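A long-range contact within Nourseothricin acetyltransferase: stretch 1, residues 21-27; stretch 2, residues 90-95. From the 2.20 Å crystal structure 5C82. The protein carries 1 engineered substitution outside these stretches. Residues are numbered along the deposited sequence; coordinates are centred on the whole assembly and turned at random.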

# COMPACT_ATOMS: atom_id res chain seq x y z
N GLU A 21 25.69 -0.03 10.94
CA GLU A 21 26.63 0.52 9.96
C GLU A 21 26.76 -0.36 8.72
O GLU A 21 26.72 0.17 7.61
N ALA A 22 26.95 -1.68 8.91
CA ALA A 22 27.11 -2.64 7.82
C ALA A 22 25.82 -2.70 6.97
O ALA A 22 25.91 -2.74 5.75
N ILE A 23 24.66 -2.64 7.62
CA ILE A 23 23.34 -2.65 6.96
C ILE A 23 23.21 -1.44 6.02
O ILE A 23 22.91 -1.62 4.83
N GLU A 24 23.50 -0.22 6.56
CA GLU A 24 23.52 1.07 5.87
C GLU A 24 24.47 1.05 4.67
O GLU A 24 24.06 1.39 3.56
N ALA A 25 25.73 0.61 4.89
CA ALA A 25 26.81 0.54 3.89
C ALA A 25 26.60 -0.47 2.78
O ALA A 25 27.25 -0.34 1.74
N LEU A 26 25.78 -1.51 3.01
CA LEU A 26 25.57 -2.56 2.01
C LEU A 26 25.00 -1.95 0.73
O LEU A 26 24.09 -1.13 0.76
N ASP A 27 25.59 -2.36 -0.38
CA ASP A 27 25.28 -1.91 -1.72
C ASP A 27 24.03 -2.57 -2.31
O ASP A 27 24.11 -3.66 -2.87
N ASP A 90 32.05 -9.97 6.40
CA ASP A 90 31.29 -8.92 5.73
C ASP A 90 29.83 -9.30 5.62
O ASP A 90 29.48 -10.48 5.47
N LEU A 91 28.96 -8.28 5.69
CA LEU A 91 27.54 -8.47 5.55
C LEU A 91 27.20 -8.84 4.11
O LEU A 91 27.56 -8.12 3.19
N ALA A 92 26.60 -10.00 3.92
CA ALA A 92 26.24 -10.51 2.60
C ALA A 92 24.84 -10.04 2.27
O ALA A 92 24.50 -9.89 1.08
N GLY A 93 24.03 -9.82 3.31
CA GLY A 93 22.66 -9.41 3.10
C GLY A 93 21.83 -9.31 4.35
O GLY A 93 22.25 -9.76 5.42
N PHE A 94 20.64 -8.68 4.22
CA PHE A 94 19.69 -8.52 5.32
C PHE A 94 18.26 -8.51 4.82
O PHE A 94 18.01 -8.26 3.64
N VAL A 95 17.32 -8.74 5.72
CA VAL A 95 15.88 -8.67 5.43
C VAL A 95 15.21 -8.05 6.65
O VAL A 95 15.50 -8.43 7.80

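The end of helix 21-25 lies nearly perpendicular across strand 91-95 (83° between their directions), and the contact is largely apolar side-chain packing, with some side chains resting on backbone atoms of the other stretch; no hydrogen bond crosses it, and it buries 314 Å² in total. Leu 26, the first residue after the helix to leave helical phi/psi, has the largest covered area. Its CA-to-CB bond points toward the strand, and with chi1 t and chi2 between wells at 142° the side chain of Leu 26 runs in toward the strand and ends with CD1 against its backbone: Leu 26 CD1 is 3.7 Å from Leu 91 O, 3.7 Å from Gly 93 N and 3.9 Å from Leu 91 CG. The other methyl, Leu 26 CD2, reaches CE1 of Phe 94 at 4.2 Å.

Leu 91 answers from the strand. It also points toward its partner, and in its t, p rotamer Leu 91 CD2 lies 3.6 Å from Ala 22 C, 4.0 Å from Ala 22 CB and 3.8 Å from Ile 23 CG1.

Phe 94 (chi1 p, chi2 -88°) completes the contact. The CA-to-CB bond of Ile 23 (m, t rotamer) points sideways to the strand, yet Ile 23 CG2 sits 3.7 Å from the centroid of the Phe 94 ring and only 7° off the normal, a CH-pi contact over one face. Glu 21, Glu 24 and Asp 27 are exposed and take no part.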

# COMPACT_ATOMS: atom_id res chain seq x y z
CB GLU A 21 28.01 0.75 10.58
CG GLU A 21 28.09 2.01 11.41
CD GLU A 21 29.48 2.58 11.61
OE1 GLU A 21 30.39 1.81 12.00
OE2 GLU A 21 29.66 3.80 11.41
CB ALA A 22 27.48 -4.01 8.36
CB ILE A 23 22.19 -2.78 8.00
CG1 ILE A 23 22.20 -4.21 8.63
CG2 ILE A 23 20.81 -2.46 7.38
CD1 ILE A 23 21.37 -4.42 9.88
CB GLU A 24 23.97 2.18 6.85
CG GLU A 24 22.84 3.05 7.39
CD GLU A 24 23.19 3.89 8.62
OE1 GLU A 24 24.26 4.53 8.62
OE2 GLU A 24 22.36 3.92 9.56
CB ALA A 25 28.13 0.25 4.58
CB LEU A 26 24.69 -3.70 2.56
CG LEU A 26 24.50 -4.94 1.66
CD1 LEU A 26 24.50 -6.21 2.48
CD2 LEU A 26 23.22 -4.83 0.85
CB ASP A 27 26.51 -2.13 -2.62
CG ASP A 27 26.43 -1.53 -4.01
OD1 ASP A 27 25.68 -0.54 -4.18
OD2 ASP A 27 27.18 -1.98 -4.89
CB ASP A 90 31.88 -8.61 4.34
CG ASP A 90 33.27 -7.96 4.37
OD1 ASP A 90 33.45 -6.98 5.14
OD2 ASP A 90 34.16 -8.42 3.63
CB LEU A 91 26.79 -7.23 6.01
CG LEU A 91 25.27 -7.37 6.10
CD1 LEU A 91 24.85 -8.39 7.14
CD2 LEU A 91 24.66 -6.06 6.38
CB ALA A 92 26.31 -12.03 2.58
CB PHE A 94 20.00 -7.24 6.15
CG PHE A 94 19.76 -5.94 5.42
CD1 PHE A 94 20.77 -5.36 4.66
CD2 PHE A 94 18.53 -5.29 5.48
CE1 PHE A 94 20.55 -4.17 3.96
CE2 PHE A 94 18.30 -4.11 4.77
CZ PHE A 94 19.31 -3.55 4.01
CB VAL A 95 15.24 -10.04 4.99
CG1 VAL A 95 15.26 -11.08 6.10
CG2 VAL A 95 13.82 -9.84 4.46